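Local coordinates for teichoic acid biosynthesis protein F (Staphylococcus epidermidis, PDB 3L7I), which belongs to the teichoic acid biosynthesis proteins and in its modelled part has a two-domain, GT-B-like fold with two parallel, Rossmann-type sheets, at residues 540-545 and 614-619; 564-569 and 594-599; 579-584 and 598-603. All blocks are in the same frame, centred on the assembly; numbering follows the deposited sequence.

Contact 1 of 3, residues 540-545 and 614-619; sequences VIMYAP and LISDCL
S616 O is gripped by two outside side chains, the hydroxyl of Y630 and NH1 of R635. Across the two segments the shortest polar link runs from V540 N to D617 OD2, at 2.7 Å. The carboxylate oxygen receives it on its anti lone pair. D617 N answers with a bond of 2.8 Å to V540 O, in the carbonyl plane. V540 is thus held at both its N-H and its carbonyl by one residue. With CG anti to the carbonyl carbon, chi1 -66°, D617 turns its acid beside its own backbone N. M542 N bonds C618 O at 3.2 Å, from above the carbonyl plane. I541 and C618 pair on one face of the sheet, where C618 SG lies 3.6 Å from I541 CG1. M542 and L619 share the other face side by side. The bent chain brings M542 CE to within 3.9 Å of L619 CG. S616 OG bonds L612 O and packs against M542 CB. Strands 539-543 and 618-621 are first and fourth in a sheet of order 3-2-1-4-5-6, adjacent at the crossover point of its Rossmann-type fold. Strand 577-581 flanks 539-543 on its other edge, and helix 609-614 packs on M542 and L619.

Contact 2 of 3, residues 564-569 and 594-599; sequences IDLDNL and SGYENF
Y596 lays its ring against the first turn of helix 566-573. Its CG stands anti to the carbonyl carbon, chi1 -56°, and the side chain reaches toward the helix. L566 CB sits over one ring face, 3.9 Å from the centroid and displaced toward the rim, in a CH-pi contact. L566 has the same first torsion, and its extended chi2 carries CD1 along the ring to 3.8 Å from Y596 CE2. The two side chains cross obliquely. The tyrosine tip meets D567, whose OD1 lies near the ring plane at the edge, 3.3 Å from Y596 OH but at a poor angle, not a hydrogen bond. The carboxylate and ring planes are 74° apart. F599 takes the other first torsion, with CG anti to the backbone N, chi1 172°. Its ring tip reaches the end of this turn, with CZ 3.6 Å from L569 C. L569 CB lies at the ring edge, in plane, and Y570 stacks on the same ring. D565 is the helix N-cap and accepts a weak bond from N568 N through OD2. Two aromatic rings from the loop before strand 600-602 thus pack against the capped N-terminal turn of a helix, in the alpha/beta layering of a Rossmann-type domain.

Contact 3 of 3, residues 579-584 and 598-603; sequences ILLRMH and NFAIDV
Strands 579-581 and 600-602 run parallel. The axes of these short segments approach to 4.9 Å, with 28° between their directions. Four backbone bonds join them in the alternating pattern of parallel strands. I579 N donates to F599 O at 2.8 Å, nearly along the C=O axis. I579 O then accepts from I601 N in its carbonyl plane. L581 N donates to I601 O almost straight, at 174°. L581 O finally receives V603 N, which comes from above the carbonyl plane.

R582 reaches past the strand end. Its CB lies 4.0 Å from V603 CG1. CG is anti to the backbone N, chi1 172°, and the chain then bends at chi2 and chi3. The bends return the guanidinium to the V603 carbonyl. NE and NH2 each make a weak bond of 3.4 Å to V603 O, and CZ, bonded to both, lies 3.8 Å from V603 O. The oxygen sits at the guanidinium edge, in plane, so one acceptor is held by a two-pronged but loose grip. NH2 also has a weak bond to Y606 O.

I579, A600 and L581 pack on one sheet face. I579 CG2, in the crowded position between N and the carbonyl carbon, touches A600 CB at 3.6 Å and stands over one face of the F599 ring. On the other face L580 and I601 lie side by side, with L580 CD2 3.9 Å from I601 CG1. D602 OD1 bonds S604 OG, and its OD2 bonds S588 OG.

Strand 600-602 is the outermost strand at this end of the sheet within the chain, and 577-581 separates it from 539-543. Helix 585-588 lies within the beta-alpha-beta crossover between the two strands. L580, R582 and V603 pack on helix 609-614, while I579 and F599 touch helix 566-573 on the other side.

In the fold
All three contacts lie in the same domain of the chain, built on a parallel six-stranded sheet. Contacts 1 and 3 have centres about 9 Å apart and meet at neighbouring strands 539-543 and 577-581. Probable hydrogen bonds link I541 O to L580 N at 2.6 Å and Y543 N to L580 O at 2.7 Å. Contact 2 lies about 10 Å from contact 3, centre to centre, and shares N598 and F599 with it. L569 CD1 packs 3.6 Å from I579 CD1. Contacts 1 and 2 are about 15 Å apart between centres and touch where Y543 meets I564. The three therefore run from sheet interior to edge strand and covering helix.

Contact 1 of 3, residues 540-545 and 614-619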
loop_
_atom_site.group_PDB
_atom_site.type_symbol
_atom_site.label_atom_id
_atom_site.label_comp_id
_atom_site.label_asym_id
_atom_site.label_seq_id
_atom_site.Cartn_x
_atom_site.Cartn_y
_atom_site.Cartn_z
ATOM N N VAL A 540 -46.091 -50.315 -5.532
ATOM C CA VAL A 540 -45.494 -48.987 -5.613
ATOM C C VAL A 540 -44.594 -48.746 -6.826
ATOM O O VAL A 540 -43.518 -49.343 -6.942
ATOM C CB VAL A 540 -44.699 -48.692 -4.333
ATOM C CG1 VAL A 540 -43.855 -47.433 -4.498
ATOM C CG2 VAL A 540 -45.634 -48.583 -3.159
ATOM N N ILE A 541 -45.038 -47.858 -7.714
ATOM C CA ILE A 541 -44.214 -47.419 -8.838
ATOM C C ILE A 541 -43.472 -46.123 -8.465
ATOM O O ILE A 541 -44.043 -45.225 -7.812
ATOM C CB ILE A 541 -45.084 -47.195 -10.105
ATOM C CG1 ILE A 541 -45.686 -48.505 -10.586
ATOM C CG2 ILE A 541 -44.279 -46.633 -11.234
ATOM C CD1 ILE A 541 -46.887 -48.299 -11.470
ATOM N N MET A 542 -42.198 -46.040 -8.845
ATOM C CA MET A 542 -41.445 -44.789 -8.712
ATOM C C MET A 542 -41.073 -44.227 -10.065
ATOM O O MET A 542 -40.630 -44.957 -10.944
ATOM C CB MET A 542 -40.170 -44.963 -7.898
ATOM C CG MET A 542 -39.894 -43.752 -7.023
ATOM S SD MET A 542 -38.155 -43.358 -6.785
ATOM C CE MET A 542 -37.420 -44.898 -7.291
ATOM N N TYR A 543 -41.224 -42.922 -10.224
ATOM C CA TYR A 543 -40.967 -42.301 -11.515
ATOM C C TYR A 543 -39.951 -41.195 -11.347
ATOM O O TYR A 543 -40.191 -40.243 -10.623
ATOM C CB TYR A 543 -42.267 -41.741 -12.073
ATOM C CG TYR A 543 -42.131 -41.069 -13.402
ATOM C CD1 TYR A 543 -41.270 -41.555 -14.371
ATOM C CD2 TYR A 543 -42.885 -39.954 -13.704
ATOM C CE1 TYR A 543 -41.153 -40.927 -15.605
ATOM C CE2 TYR A 543 -42.783 -39.332 -14.918
ATOM C CZ TYR A 543 -41.920 -39.815 -15.869
ATOM O OH TYR A 543 -41.848 -39.159 -17.084
ATOM N N ALA A 544 -38.811 -41.287 -12.005
ATOM C CA ALA A 544 -37.786 -40.277 -11.771
ATOM C C ALA A 544 -37.074 -39.892 -13.053
ATOM O O ALA A 544 -36.018 -40.430 -13.379
ATOM C CB ALA A 544 -36.806 -40.776 -10.746
ATOM N N PRO A 545 -37.654 -38.942 -13.783
ATOM C CA PRO A 545 -37.176 -38.478 -15.082
ATOM C C PRO A 545 -36.110 -37.422 -14.902
ATOM O O PRO A 545 -36.227 -36.592 -13.996
ATOM C CB PRO A 545 -38.414 -37.799 -15.678
ATOM C CG PRO A 545 -39.465 -37.775 -14.581
ATOM C CD PRO A 545 -38.819 -38.176 -13.315
ATOM N N LEU A 614 -35.986 -48.971 -2.032
ATOM C CA LEU A 614 -36.303 -50.152 -1.226
ATOM C C LEU A 614 -37.792 -50.471 -1.249
ATOM O O LEU A 614 -38.186 -51.618 -1.377
ATOM C CB LEU A 614 -35.852 -49.963 0.217
ATOM C CG LEU A 614 -34.398 -50.305 0.522
ATOM C CD1 LEU A 614 -34.217 -50.446 2.016
ATOM C CD2 LEU A 614 -33.987 -51.592 -0.178
ATOM N N ILE A 615 -38.628 -49.448 -1.140
ATOM C CA ILE A 615 -40.055 -49.699 -1.149
ATOM C C ILE A 615 -40.688 -49.676 -2.554
ATOM O O ILE A 615 -41.907 -49.703 -2.671
ATOM C CB ILE A 615 -40.813 -48.734 -0.202
ATOM C CG1 ILE A 615 -40.793 -47.313 -0.768
ATOM C CG2 ILE A 615 -40.265 -48.823 1.227
ATOM C CD1 ILE A 615 -41.681 -46.327 -0.011
ATOM N N SER A 616 -39.881 -49.659 -3.614
ATOM C CA SER A 616 -40.439 -49.566 -4.969
ATOM C C SER A 616 -40.472 -50.895 -5.702
ATOM O O SER A 616 -39.436 -51.558 -5.830
ATOM C CB SER A 616 -39.648 -48.583 -5.823
ATOM O OG SER A 616 -39.801 -47.253 -5.381
ATOM N N ASP A 617 -41.652 -51.259 -6.207
ATOM C CA ASP A 617 -41.831 -52.493 -6.966
ATOM C C ASP A 617 -41.283 -52.394 -8.381
ATOM O O ASP A 617 -40.995 -53.408 -9.002
ATOM C CB ASP A 617 -43.297 -52.900 -6.988
ATOM C CG ASP A 617 -43.810 -53.279 -5.608
ATOM O OD1 ASP A 617 -43.457 -54.384 -5.105
ATOM O OD2 ASP A 617 -44.560 -52.464 -5.019
ATOM N N CYS A 618 -41.148 -51.175 -8.888
ATOM C CA CYS A 618 -40.437 -50.947 -10.136
ATOM C C CYS A 618 -40.006 -49.494 -10.216
ATOM O O CYS A 618 -40.476 -48.665 -9.437
ATOM C CB CYS A 618 -41.290 -51.310 -11.352
ATOM S SG CYS A 618 -42.764 -50.274 -11.614
ATOM N N LEU A 619 -39.112 -49.200 -11.160
ATOM C CA LEU A 619 -38.602 -47.855 -11.410
ATOM C C LEU A 619 -39.001 -47.402 -12.812
ATOM O O LEU A 619 -38.864 -48.156 -13.779
ATOM C CB LEU A 619 -37.078 -47.851 -11.310
ATOM C CG LEU A 619 -36.509 -46.563 -10.703
ATOM C CD1 LEU A 619 -35.025 -46.405 -10.977
ATOM C CD2 LEU A 619 -37.279 -45.360 -11.190
#

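Contact 2 of 3, residues 564-569 and 594-599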
loop_
_atom_site.group_PDB
_atom_site.type_symbol
_atom_site.label_atom_id
_atom_site.label_comp_id
_atom_site.label_asym_id
_atom_site.label_seq_id
_atom_site.Cartn_x
_atom_site.Cartn_y
_atom_site.Cartn_z
ATOM N N ILE A 564 -46.236 -38.389 -18.881
ATOM C CA ILE A 564 -46.610 -39.765 -18.518
ATOM C C ILE A 564 -48.139 -40.008 -18.421
ATOM O O ILE A 564 -48.590 -41.150 -18.504
ATOM C CB ILE A 564 -45.851 -40.276 -17.242
ATOM C CG1 ILE A 564 -45.632 -41.788 -17.304
ATOM C CG2 ILE A 564 -46.558 -39.849 -15.949
ATOM C CD1 ILE A 564 -44.735 -42.314 -16.199
ATOM N N ASP A 565 -48.912 -38.931 -18.258
ATOM C CA ASP A 565 -50.386 -38.978 -18.164
ATOM C C ASP A 565 -50.973 -39.544 -16.835
ATOM O O ASP A 565 -51.456 -40.678 -16.805
ATOM C CB ASP A 565 -50.984 -39.721 -19.369
ATOM C CG ASP A 565 -52.410 -39.281 -19.674
ATOM O OD1 ASP A 565 -52.876 -39.490 -20.822
ATOM O OD2 ASP A 565 -53.057 -38.703 -18.761
ATOM N N LEU A 566 -50.945 -38.761 -15.752
ATOM C CA LEU A 566 -51.510 -39.205 -14.474
ATOM C C LEU A 566 -52.962 -39.706 -14.568
ATOM O O LEU A 566 -53.298 -40.757 -14.023
ATOM C CB LEU A 566 -51.390 -38.117 -13.409
ATOM C CG LEU A 566 -49.936 -37.831 -13.059
ATOM C CD1 LEU A 566 -49.882 -36.724 -12.028
ATOM C CD2 LEU A 566 -49.192 -39.093 -12.579
ATOM N N ASP A 567 -53.818 -38.963 -15.253
ATOM C CA ASP A 567 -55.178 -39.424 -15.481
ATOM C C ASP A 567 -55.251 -40.846 -16.001
ATOM O O ASP A 567 -56.002 -41.665 -15.466
ATOM C CB ASP A 567 -55.912 -38.509 -16.442
ATOM C CG ASP A 567 -56.781 -37.524 -15.725
ATOM O OD1 ASP A 567 -57.367 -37.913 -14.666
ATOM O OD2 ASP A 567 -56.878 -36.370 -16.215
ATOM N N ASN A 568 -54.495 -41.137 -17.057
ATOM C CA ASN A 568 -54.555 -42.469 -17.632
ATOM C C ASN A 568 -54.098 -43.442 -16.573
ATOM O O ASN A 568 -54.784 -44.434 -16.282
ATOM C CB ASN A 568 -53.681 -42.615 -18.876
ATOM C CG ASN A 568 -53.995 -43.877 -19.650
ATOM O OD1 ASN A 568 -55.139 -44.087 -20.044
ATOM N ND2 ASN A 568 -52.993 -44.731 -19.856
ATOM N N LEU A 569 -52.936 -43.139 -16.000
ATOM C CA LEU A 569 -52.335 -43.961 -14.977
ATOM C C LEU A 569 -53.338 -44.211 -13.850
ATOM O O LEU A 569 -53.535 -45.342 -13.413
ATOM C CB LEU A 569 -51.060 -43.277 -14.463
ATOM C CG LEU A 569 -49.746 -43.628 -15.157
ATOM C CD1 LEU A 569 -48.615 -42.983 -14.445
ATOM C CD2 LEU A 569 -49.516 -45.112 -15.118
ATOM N N SER A 594 -53.710 -32.094 -7.115
ATOM C CA SER A 594 -55.097 -32.198 -6.678
ATOM C C SER A 594 -55.883 -33.080 -7.633
ATOM O O SER A 594 -55.816 -32.902 -8.842
ATOM C CB SER A 594 -55.727 -30.823 -6.655
ATOM O OG SER A 594 -54.719 -29.849 -6.472
ATOM N N GLY A 595 -56.635 -34.027 -7.095
ATOM C CA GLY A 595 -57.332 -34.996 -7.913
ATOM C C GLY A 595 -56.660 -36.359 -7.868
ATOM O O GLY A 595 -57.230 -37.348 -8.323
ATOM N N TYR A 596 -55.451 -36.418 -7.319
ATOM C CA TYR A 596 -54.677 -37.648 -7.315
ATOM C C TYR A 596 -54.223 -38.025 -5.915
ATOM O O TYR A 596 -53.302 -38.841 -5.751
ATOM C CB TYR A 596 -53.460 -37.529 -8.243
ATOM C CG TYR A 596 -53.798 -37.149 -9.678
ATOM C CD1 TYR A 596 -54.664 -37.930 -10.442
ATOM C CD2 TYR A 596 -53.245 -36.015 -10.271
ATOM C CE1 TYR A 596 -54.979 -37.596 -11.736
ATOM C CE2 TYR A 596 -53.554 -35.678 -11.587
ATOM C CZ TYR A 596 -54.427 -36.477 -12.307
ATOM O OH TYR A 596 -54.739 -36.154 -13.608
ATOM N N GLU A 597 -54.871 -37.452 -4.901
ATOM C CA GLU A 597 -54.501 -37.781 -3.527
ATOM C C GLU A 597 -54.549 -39.292 -3.270
ATOM O O GLU A 597 -55.506 -39.960 -3.648
ATOM C CB GLU A 597 -55.283 -36.975 -2.462
ATOM C CG GLU A 597 -56.566 -36.275 -2.894
ATOM C CD GLU A 597 -56.315 -34.961 -3.633
ATOM O OE1 GLU A 597 -56.981 -33.929 -3.353
ATOM O OE2 GLU A 597 -55.435 -34.974 -4.512
ATOM N N ASN A 598 -53.493 -39.822 -2.656
ATOM C CA ASN A 598 -53.420 -41.259 -2.339
ATOM C C ASN A 598 -53.115 -42.111 -3.557
ATOM O O ASN A 598 -53.073 -43.342 -3.465
ATOM C CB ASN A 598 -54.718 -41.756 -1.698
ATOM C CG ASN A 598 -54.958 -41.151 -0.333
ATOM O OD1 ASN A 598 -54.035 -41.034 0.476
ATOM N ND2 ASN A 598 -56.204 -40.765 -0.064
ATOM N N PHE A 599 -52.938 -41.456 -4.703
ATOM C CA PHE A 599 -52.513 -42.173 -5.895
ATOM C C PHE A 599 -51.111 -41.783 -6.308
ATOM O O PHE A 599 -50.232 -42.626 -6.355
ATOM C CB PHE A 599 -53.479 -42.003 -7.072
ATOM C CG PHE A 599 -52.936 -42.576 -8.353
ATOM C CD1 PHE A 599 -52.482 -43.887 -8.391
ATOM C CD2 PHE A 599 -52.825 -41.800 -9.488
ATOM C CE1 PHE A 599 -51.958 -44.410 -9.539
ATOM C CE2 PHE A 599 -52.301 -42.320 -10.632
ATOM C CZ PHE A 599 -51.869 -43.630 -10.664
#

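Contact 3 of 3, residues 579-584 and 598-603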
loop_
_atom_site.group_PDB
_atom_site.type_symbol
_atom_site.label_atom_id
_atom_site.label_comp_id
_atom_site.label_asym_id
_atom_site.label_seq_id
_atom_site.Cartn_x
_atom_site.Cartn_y
_atom_site.Cartn_z
ATOM N N ILE A 579 -48.152 -44.243 -7.184
ATOM C CA ILE A 579 -46.941 -43.846 -7.918
ATOM C C ILE A 579 -46.141 -42.705 -7.255
ATOM O O ILE A 579 -46.699 -41.637 -6.956
ATOM C CB ILE A 579 -47.266 -43.506 -9.388
ATOM C CG1 ILE A 579 -45.994 -43.269 -10.176
ATOM C CG2 ILE A 579 -48.198 -42.301 -9.494
ATOM C CD1 ILE A 579 -46.307 -42.901 -11.633
ATOM N N LEU A 580 -44.852 -42.934 -6.999
ATOM C CA LEU A 580 -44.018 -41.891 -6.379
ATOM C C LEU A 580 -43.334 -41.032 -7.432
ATOM O O LEU A 580 -42.575 -41.553 -8.259
ATOM C CB LEU A 580 -42.969 -42.499 -5.450
ATOM C CG LEU A 580 -43.481 -43.521 -4.439
ATOM C CD1 LEU A 580 -42.409 -43.961 -3.465
ATOM C CD2 LEU A 580 -44.663 -42.923 -3.708
ATOM N N LEU A 581 -43.607 -39.729 -7.417
ATOM C CA LEU A 581 -43.012 -38.820 -8.392
ATOM C C LEU A 581 -41.781 -38.117 -7.806
ATOM O O LEU A 581 -41.899 -37.271 -6.902
ATOM C CB LEU A 581 -44.029 -37.775 -8.862
ATOM C CG LEU A 581 -45.393 -38.258 -9.340
ATOM C CD1 LEU A 581 -46.284 -37.089 -9.723
ATOM C CD2 LEU A 581 -45.282 -39.234 -10.510
ATOM N N ARG A 582 -40.603 -38.465 -8.318
ATOM C CA ARG A 582 -39.374 -37.819 -7.899
ATOM C C ARG A 582 -38.868 -36.880 -8.979
ATOM O O ARG A 582 -38.156 -37.297 -9.889
ATOM C CB ARG A 582 -38.316 -38.869 -7.566
ATOM C CG ARG A 582 -36.938 -38.271 -7.294
ATOM C CD ARG A 582 -36.227 -38.936 -6.128
ATOM N NE ARG A 582 -36.467 -38.191 -4.908
ATOM C CZ ARG A 582 -35.510 -37.713 -4.123
ATOM N NH1 ARG A 582 -34.228 -37.939 -4.400
ATOM N NH2 ARG A 582 -35.844 -37.033 -3.036
ATOM N N MET A 583 -39.214 -35.609 -8.861
ATOM C CA MET A 583 -38.914 -34.622 -9.894
ATOM C C MET A 583 -37.858 -33.614 -9.470
ATOM O O MET A 583 -37.594 -33.457 -8.289
ATOM C CB MET A 583 -40.189 -33.847 -10.209
ATOM C CG MET A 583 -41.440 -34.678 -10.029
ATOM S SD MET A 583 -41.566 -35.787 -11.429
ATOM C CE MET A 583 -42.152 -34.621 -12.664
ATOM N N HIS A 584 -37.276 -32.916 -10.443
ATOM C CA HIS A 584 -36.405 -31.781 -10.151
ATOM C C HIS A 584 -37.186 -30.852 -9.235
ATOM O O HIS A 584 -38.417 -30.830 -9.279
ATOM C CB HIS A 584 -36.006 -31.035 -11.436
ATOM C CG HIS A 584 -35.032 -29.907 -11.221
ATOM N ND1 HIS A 584 -35.433 -28.610 -10.980
ATOM C CD2 HIS A 584 -33.677 -29.888 -11.225
ATOM C CE1 HIS A 584 -34.367 -27.841 -10.839
ATOM N NE2 HIS A 584 -33.291 -28.592 -10.985
ATOM N N ASN A 598 -53.493 -39.822 -2.656
ATOM C CA ASN A 598 -53.420 -41.259 -2.339
ATOM C C ASN A 598 -53.115 -42.111 -3.557
ATOM O O ASN A 598 -53.073 -43.342 -3.465
ATOM C CB ASN A 598 -54.718 -41.756 -1.698
ATOM C CG ASN A 598 -54.958 -41.151 -0.333
ATOM O OD1 ASN A 598 -54.035 -41.034 0.476
ATOM N ND2 ASN A 598 -56.204 -40.765 -0.064
ATOM N N PHE A 599 -52.938 -41.456 -4.703
ATOM C CA PHE A 599 -52.513 -42.173 -5.895
ATOM C C PHE A 599 -51.111 -41.783 -6.308
ATOM O O PHE A 599 -50.232 -42.626 -6.355
ATOM C CB PHE A 599 -53.479 -42.003 -7.072
ATOM C CG PHE A 599 -52.936 -42.576 -8.353
ATOM C CD1 PHE A 599 -52.482 -43.887 -8.391
ATOM C CD2 PHE A 599 -52.825 -41.800 -9.488
ATOM C CE1 PHE A 599 -51.958 -44.410 -9.539
ATOM C CE2 PHE A 599 -52.301 -42.320 -10.632
ATOM C CZ PHE A 599 -51.869 -43.630 -10.664
ATOM N N ALA A 600 -50.923 -40.505 -6.626
ATOM C CA ALA A 600 -49.609 -39.970 -6.979
ATOM C C ALA A 600 -49.098 -39.037 -5.885
ATOM O O ALA A 600 -49.671 -37.975 -5.639
ATOM C CB ALA A 600 -49.661 -39.254 -8.321
ATOM N N ILE A 601 -48.027 -39.458 -5.225
ATOM C CA ILE A 601 -47.468 -38.726 -4.094
ATOM C C ILE A 601 -46.200 -38.024 -4.543
ATOM O O ILE A 601 -45.351 -38.642 -5.189
ATOM C CB ILE A 601 -47.031 -39.689 -2.968
ATOM C CG1 ILE A 601 -47.893 -40.965 -2.949
ATOM C CG2 ILE A 601 -46.965 -38.970 -1.645
ATOM C CD1 ILE A 601 -49.372 -40.731 -2.796
ATOM N N ASP A 602 -46.042 -36.755 -4.196
ATOM C CA ASP A 602 -44.820 -36.053 -4.568
ATOM C C ASP A 602 -43.751 -36.366 -3.559
ATOM O O ASP A 602 -43.938 -36.168 -2.357
ATOM C CB ASP A 602 -45.028 -34.551 -4.636
ATOM C CG ASP A 602 -43.832 -33.841 -5.209
ATOM O OD1 ASP A 602 -42.749 -34.445 -5.191
ATOM O OD2 ASP A 602 -43.968 -32.696 -5.689
ATOM N N VAL A 603 -42.622 -36.859 -4.039
ATOM C CA VAL A 603 -41.619 -37.371 -3.138
ATOM C C VAL A 603 -40.253 -36.742 -3.437
ATOM O O VAL A 603 -39.202 -37.305 -3.116
ATOM C CB VAL A 603 -41.598 -38.897 -3.240
ATOM C CG1 VAL A 603 -40.847 -39.352 -4.482
ATOM C CG2 VAL A 603 -41.021 -39.512 -1.998
#